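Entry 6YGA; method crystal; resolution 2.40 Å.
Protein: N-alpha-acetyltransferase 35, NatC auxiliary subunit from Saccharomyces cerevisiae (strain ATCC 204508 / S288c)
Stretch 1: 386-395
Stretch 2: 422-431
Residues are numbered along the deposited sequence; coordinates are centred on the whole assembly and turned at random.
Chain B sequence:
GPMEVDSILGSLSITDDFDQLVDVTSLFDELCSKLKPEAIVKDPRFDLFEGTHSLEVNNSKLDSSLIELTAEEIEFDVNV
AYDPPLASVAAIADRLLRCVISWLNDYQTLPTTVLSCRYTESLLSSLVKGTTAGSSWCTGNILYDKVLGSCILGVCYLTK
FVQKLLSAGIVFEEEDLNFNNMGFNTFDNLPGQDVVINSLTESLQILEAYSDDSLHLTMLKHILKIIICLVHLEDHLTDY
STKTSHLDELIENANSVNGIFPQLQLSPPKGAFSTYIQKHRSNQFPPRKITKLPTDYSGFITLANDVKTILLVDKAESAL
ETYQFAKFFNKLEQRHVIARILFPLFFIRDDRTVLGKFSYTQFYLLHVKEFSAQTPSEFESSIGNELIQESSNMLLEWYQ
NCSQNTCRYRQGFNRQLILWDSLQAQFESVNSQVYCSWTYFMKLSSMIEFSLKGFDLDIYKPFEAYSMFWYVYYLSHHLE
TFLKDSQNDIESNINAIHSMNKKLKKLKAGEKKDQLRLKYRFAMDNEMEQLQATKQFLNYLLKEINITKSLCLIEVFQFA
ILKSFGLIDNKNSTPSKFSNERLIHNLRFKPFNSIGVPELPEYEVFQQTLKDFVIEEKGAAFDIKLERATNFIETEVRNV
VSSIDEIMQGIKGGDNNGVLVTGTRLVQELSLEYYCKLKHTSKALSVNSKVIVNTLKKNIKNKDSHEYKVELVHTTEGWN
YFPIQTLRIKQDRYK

Stretch 1, residues 386-395: ELIQESSNML
Stretch 2 422-431: SLQAQFESVN

Two helices of one chain pack nearly antiparallel. Residues 386-395 are helical throughout, with phi/psi near -65/-40, and residues 422-429 continue a helix begun earlier; V430, at -101/9, is the first to leave helical values, and N431 follows at 60/37. The N-to-C directions differ by 159° (signed crossing angle -159°), and the axes approach to 11.2 Å. Register is set by two pairs four residues apart on each helix: L387 CA lies 7.6 Å from F427 CA, and S391 CA lies 7.4 Å from L423 CA. One helical turn forward on the first helix thus matches one turn back on the second.

L387 (chi1 -90°, chi2 176°) is the hub. L387 CD2 sits 3.9 Å from L423 CD1 and 3.6 Å from Q426 CG, while L387 CD1 reaches F427 CD1 at 3.6 Å and V430 CG2 at 3.9 Å. F427 leaves its backbone sideways, but chi1 -82° and chi2 -57° bring the ring end nearer, placing one face beneath L387 CD2.

S391 lies at the ring's edge, with S391 OG 3.3 Å from F427 CE2 and 3.2 Å from L423 CD2. No hydrogen bond crosses the contact: in the m rotamer, S391 OG donates back to L387 O at 2.7 Å, so a small polar residue fits against apolar neighbours with its hydroxyl satisfied within its own helix.

L423 (t, p) answers from the second helix. L423 CD1 meets the aliphatic E390 CG at 3.7 Å, and L423 CD2 lies 4.5 Å from M394 CB; M394, a selenomethionine, starts toward the partner but its end leads away. The rule is compact: L387, L423, F427 and S391 account for most of the 353 Å², with S391 set against L423 and F427, while E390, Q426 and V430 add smaller contacts.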

ATOM      1  N   GLU B 386      11.013  14.850 -28.973  1.00 58.27           N
ATOM      2  CA  GLU B 386      11.357  14.628 -27.571  1.00 50.51           C
ATOM      3  C   GLU B 386      10.181  14.930 -26.650  1.00 47.59           C
ATOM      4  O   GLU B 386       9.938  14.194 -25.686  1.00 46.95           O
ATOM      5  CB  GLU B 386      12.571  15.475 -27.188  1.00 51.50           C
ATOM      6  CG  GLU B 386      13.883  14.989 -27.787  1.00 56.64           C
ATOM      7  CD  GLU B 386      14.342  13.666 -27.199  1.00 58.58           C
ATOM      8  OE1 GLU B 386      14.253  13.493 -25.964  1.00 57.57           O
ATOM      9  OE2 GLU B 386      14.793  12.796 -27.971  1.00 59.77           O
ATOM     10  N   LEU B 387       9.443  16.012 -26.923  1.00 46.61           N
ATOM     11  CA  LEU B 387       8.281  16.339 -26.100  1.00 45.25           C
ATOM     12  C   LEU B 387       7.215  15.257 -26.198  1.00 45.17           C
ATOM     13  O   LEU B 387       6.583  14.904 -25.195  1.00 46.17           O
ATOM     14  CB  LEU B 387       7.707  17.695 -26.510  1.00 45.30           C
ATOM     15  CG  LEU B 387       8.262  18.919 -25.778  1.00 46.40           C
ATOM     16  CD1 LEU B 387       7.682  20.202 -26.352  1.00 44.75           C
ATOM     17  CD2 LEU B 387       7.955  18.808 -24.294  1.00 46.65           C
ATOM     18  N   ILE B 388       7.003  14.715 -27.398  1.00 45.27           N
ATOM     19  CA  ILE B 388       6.021  13.649 -27.561  1.00 48.20           C
ATOM     20  C   ILE B 388       6.517  12.365 -26.907  1.00 48.05           C
ATOM     21  O   ILE B 388       5.733  11.608 -26.324  1.00 48.12           O
ATOM     22  CB  ILE B 388       5.697  13.453 -29.055  1.00 52.10           C
ATOM     23  CG1 ILE B 388       5.000  14.699 -29.606  1.00 56.93           C
ATOM     24  CG2 ILE B 388       4.835  12.214 -29.269  1.00 50.11           C
ATOM     25  CD1 ILE B 388       4.791  14.675 -31.107  1.00 61.09           C
ATOM     26  N   GLN B 389       7.825  12.109 -26.977  1.00 50.55           N
ATOM     27  CA  GLN B 389       8.392  10.928 -26.332  1.00 54.12           C
ATOM     28  C   GLN B 389       8.202  10.990 -24.821  1.00 50.76           C
ATOM     29  O   GLN B 389       7.809  10.001 -24.189  1.00 47.74           O
ATOM     30  CB  GLN B 389       9.877  10.809 -26.680  1.00 62.32           C
ATOM     31  CG  GLN B 389      10.445   9.407 -26.547  1.00 69.68           C
ATOM     32  CD  GLN B 389      10.255   8.583 -27.807  1.00 76.15           C
ATOM     33  OE1 GLN B 389      10.477   9.067 -28.917  1.00 78.08           O
ATOM     34  NE2 GLN B 389       9.841   7.331 -27.640  1.00 77.93           N
ATOM     35  N   GLU B 390       8.482  12.152 -24.227  1.00 50.31           N
ATOM     36  CA  GLU B 390       8.266  12.340 -22.797  1.00 50.49           C
ATOM     37  C   GLU B 390       6.786  12.260 -22.448  1.00 46.04           C
ATOM     38  O   GLU B 390       6.414  11.651 -21.438  1.00 44.97           O
ATOM     39  CB  GLU B 390       8.851  13.681 -22.354  1.00 57.82           C
ATOM     40  CG  GLU B 390       8.587  14.057 -20.900  1.00 64.94           C
ATOM     41  CD  GLU B 390       9.621  13.495 -19.941  1.00 71.96           C
ATOM     42  OE1 GLU B 390      10.146  12.392 -20.201  1.00 76.15           O
ATOM     43  OE2 GLU B 390       9.910  14.162 -18.925  1.00 73.81           O
ATOM     44  N   SER B 391       5.927  12.865 -23.269  1.00 43.47           N
ATOM     45  CA  SER B 391       4.495  12.812 -22.994  1.00 42.06           C
ATOM     46  C   SER B 391       3.971  11.385 -23.078  1.00 38.89           C
ATOM     47  O   SER B 391       3.127  10.980 -22.271  1.00 35.65           O
ATOM     48  CB  SER B 391       3.740  13.724 -23.959  1.00 41.90           C
ATOM     49  OG  SER B 391       4.191  15.064 -23.855  1.00 45.05           O
ATOM     50  N   SER B 392       4.472  10.601 -24.037  1.00 41.31           N
ATOM     51  CA  SER B 392       4.024   9.217 -24.178  1.00 42.41           C
ATOM     52  C   SER B 392       4.423   8.382 -22.972  1.00 42.85           C
ATOM     53  O   SER B 392       3.634   7.561 -22.489  1.00 43.82           O
ATOM     54  CB  SER B 392       4.594   8.605 -25.456  1.00 45.05           C
ATOM     55  OG  SER B 392       4.252   9.389 -26.584  1.00 51.78           O
ATOM     56  N   ASN B 393       5.648   8.568 -22.478  1.00 43.12           N
ATOM     57  CA  ASN B 393       6.067   7.878 -21.264  1.00 44.53           C
ATOM     58  C   ASN B 393       5.230   8.317 -20.068  1.00 42.61           C
ATOM     59  O   ASN B 393       4.875   7.493 -19.216  1.00 38.78           O
ATOM     60  CB  ASN B 393       7.555   8.126 -21.008  1.00 47.83           C
ATOM     61  CG  ASN B 393       8.441   7.487 -22.062  1.00 50.96           C
ATOM     62  OD1 ASN B 393       8.087   6.464 -22.647  1.00 51.52           O
ATOM     63  ND2 ASN B 393       9.603   8.086 -22.307  1.00 53.18           N
HETATM   64  N   MSE B 394       4.893   9.602 -19.995  1.00 47.17           N
HETATM   65  CA  MSE B 394       4.073  10.126 -18.909  1.00 51.71           C
HETATM   66  C   MSE B 394       2.700   9.464 -18.909  1.00 46.88           C
HETATM   67  O   MSE B 394       2.147   9.140 -17.856  1.00 43.82           O
HETATM   68  CB  MSE B 394       3.928  11.643 -19.036  1.00 64.60           C
HETATM   69  CG  MSE B 394       3.583  12.349 -17.737  1.00 75.60           C
HETATM   70 SE   MSE B 394       5.020  12.192 -16.434  0.52 85.87          SE
HETATM   71  CE  MSE B 394       3.967  11.552 -14.927  1.00 85.27           C
ATOM     72  N   LEU B 395       2.155   9.266 -20.111  1.00 43.24           N
ATOM     73  CA  LEU B 395       0.833   8.663 -20.231  1.00 41.24           C
ATOM     74  C   LEU B 395       0.862   7.194 -19.831  1.00 40.16           C
ATOM     75  O   LEU B 395      -0.068   6.705 -19.180  1.00 38.93           O
ATOM     76  CB  LEU B 395       0.312   8.830 -21.658  1.00 41.96           C
ATOM     77  CG  LEU B 395      -1.052   8.221 -21.980  1.00 40.01           C
ATOM     78  CD1 LEU B 395      -2.145   8.842 -21.118  1.00 34.08           C
ATOM     79  CD2 LEU B 395      -1.365   8.392 -23.460  1.00 44.02           C
ATOM     80  N   SER B 422       5.134  20.785 -15.550  1.00 41.12           N
ATOM     81  CA  SER B 422       6.364  21.099 -16.272  1.00 41.44           C
ATOM     82  C   SER B 422       6.230  20.776 -17.754  1.00 41.86           C
ATOM     83  O   SER B 422       6.715  21.525 -18.609  1.00 41.10           O
ATOM     84  CB  SER B 422       7.533  20.331 -15.656  1.00 39.23           C
ATOM     85  OG  SER B 422       8.750  20.629 -16.313  1.00 42.87           O
ATOM     86  N   LEU B 423       5.565  19.667 -18.075  1.00 42.58           N
ATOM     87  CA  LEU B 423       5.363  19.301 -19.471  1.00 43.92           C
ATOM     88  C   LEU B 423       4.478  20.320 -20.179  1.00 44.87           C
ATOM     89  O   LEU B 423       4.766  20.734 -21.309  1.00 44.24           O
ATOM     90  CB  LEU B 423       4.757  17.903 -19.550  1.00 44.21           C
ATOM     91  CG  LEU B 423       4.909  17.142 -20.860  1.00 49.05           C
ATOM     92  CD1 LEU B 423       6.377  17.037 -21.247  1.00 51.38           C
ATOM     93  CD2 LEU B 423       4.299  15.768 -20.691  1.00 50.99           C
ATOM     94  N   GLN B 424       3.395  20.744 -19.519  1.00 40.80           N
ATOM     95  CA  GLN B 424       2.503  21.738 -20.108  1.00 41.76           C
ATOM     96  C   GLN B 424       3.225  23.061 -20.341  1.00 43.14           C
ATOM     97  O   GLN B 424       3.039  23.703 -21.380  1.00 43.20           O
ATOM     98  CB  GLN B 424       1.280  21.941 -19.209  1.00 40.24           C
ATOM     99  CG  GLN B 424       0.273  22.950 -19.744  1.00 38.19           C
ATOM    100  CD  GLN B 424      -0.787  23.325 -18.723  1.00 38.55           C
ATOM    101  OE1 GLN B 424      -1.078  22.564 -17.798  1.00 36.95           O
ATOM    102  NE2 GLN B 424      -1.367  24.507 -18.885  1.00 38.85           N
ATOM    103  N   ALA B 425       4.064  23.480 -19.391  1.00 42.59           N
ATOM    104  CA  ALA B 425       4.813  24.720 -19.565  1.00 40.00           C
ATOM    105  C   ALA B 425       5.848  24.606 -20.676  1.00 42.46           C
ATOM    106  O   ALA B 425       6.191  25.614 -21.303  1.00 45.53           O
ATOM    107  CB  ALA B 425       5.488  25.115 -18.253  1.00 38.57           C
ATOM    108  N   GLN B 426       6.362  23.402 -20.934  1.00 43.71           N
ATOM    109  CA  GLN B 426       7.340  23.246 -22.007  1.00 44.37           C
ATOM    110  C   GLN B 426       6.659  23.279 -23.371  1.00 43.99           C
ATOM    111  O   GLN B 426       7.192  23.865 -24.320  1.00 47.03           O
ATOM    112  CB  GLN B 426       8.133  21.950 -21.818  1.00 42.63           C
ATOM    113  CG  GLN B 426       9.318  21.796 -22.765  1.00 43.79           C
ATOM    114  CD  GLN B 426      10.414  22.818 -22.518  1.00 46.45           C
ATOM    115  OE1 GLN B 426      10.591  23.300 -21.398  1.00 46.18           O
ATOM    116  NE2 GLN B 426      11.157  23.155 -23.566  1.00 41.49           N
ATOM    117  N   PHE B 427       5.486  22.646 -23.487  1.00 43.22           N
ATOM    118  CA  PHE B 427       4.663  22.821 -24.680  1.00 43.83           C
ATOM    119  C   PHE B 427       4.287  24.284 -24.870  1.00 46.97           C
ATOM    120  O   PHE B 427       4.265  24.789 -25.998  1.00 45.82           O
ATOM    121  CB  PHE B 427       3.396  21.970 -24.584  1.00 40.15           C
ATOM    122  CG  PHE B 427       3.589  20.528 -24.963  1.00 42.63           C
ATOM    123  CD1 PHE B 427       4.082  20.186 -26.209  1.00 42.87           C
ATOM    124  CD2 PHE B 427       3.239  19.515 -24.081  1.00 41.85           C
ATOM    125  CE1 PHE B 427       4.248  18.860 -26.562  1.00 43.06           C
ATOM    126  CE2 PHE B 427       3.401  18.186 -24.430  1.00 40.05           C
ATOM    127  CZ  PHE B 427       3.905  17.858 -25.671  1.00 41.14           C
ATOM    128  N   GLU B 428       3.993  24.981 -23.771  1.00 51.10           N
ATOM    129  CA  GLU B 428       3.593  26.379 -23.860  1.00 55.71           C
ATOM    130  C   GLU B 428       4.726  27.248 -24.395  1.00 56.53           C
ATOM    131  O   GLU B 428       4.489  28.183 -25.168  1.00 58.56           O
ATOM    132  CB  GLU B 428       3.131  26.870 -22.486  1.00 62.48           C
ATOM    133  CG  GLU B 428       2.001  27.885 -22.529  1.00 71.69           C
ATOM    134  CD  GLU B 428       2.456  29.248 -22.995  1.00 81.68           C
ATOM    135  OE1 GLU B 428       3.607  29.627 -22.689  1.00 83.77           O
ATOM    136  OE2 GLU B 428       1.665  29.939 -23.670  1.00 87.92           O
ATOM    137  N   SER B 429       5.969  26.948 -24.007  1.00 55.14           N
ATOM    138  CA  SER B 429       7.091  27.771 -24.449  1.00 55.97           C
ATOM    139  C   SER B 429       7.362  27.609 -25.940  1.00 55.66           C
ATOM    140  O   SER B 429       7.918  28.518 -26.569  1.00 56.25           O
ATOM    141  CB  SER B 429       8.344  27.438 -23.638  1.00 56.03           C
ATOM    142  OG  SER B 429       8.743  26.095 -23.834  1.00 55.55           O
ATOM    143  N   VAL B 430       6.986  26.471 -26.524  1.00 56.00           N
ATOM    144  CA  VAL B 430       7.148  26.255 -27.957  1.00 59.39           C
ATOM    145  C   VAL B 430       5.838  26.462 -28.711  1.00 62.84           C
ATOM    146  O   VAL B 430       5.757  26.145 -29.902  1.00 64.59           O
ATOM    147  CB  VAL B 430       7.740  24.865 -28.251  1.00 57.93           C
ATOM    148  CG1 VAL B 430       9.102  24.717 -27.592  1.00 60.20           C
ATOM    149  CG2 VAL B 430       6.794  23.767 -27.785  1.00 51.32           C
ATOM    150  N   ASN B 431       4.805  26.972 -28.035  1.00 66.31           N
ATOM    151  CA  ASN B 431       3.551  27.379 -28.671  1.00 68.73           C
ATOM    152  C   ASN B 431       2.862  26.214 -29.386  1.00 66.65           C
ATOM    153  O   ASN B 431       2.267  26.380 -30.453  1.00 67.30           O
ATOM    154  CB  ASN B 431       3.781  28.552 -29.630  1.00 75.28           C
ATOM    155  CG  ASN B 431       4.086  29.855 -28.904  1.00 81.93           C
ATOM    156  OD1 ASN B 431       3.533  30.131 -27.838  1.00 85.23           O
ATOM    157  ND2 ASN B 431       4.963  30.665 -29.487  1.00 85.87           N
TER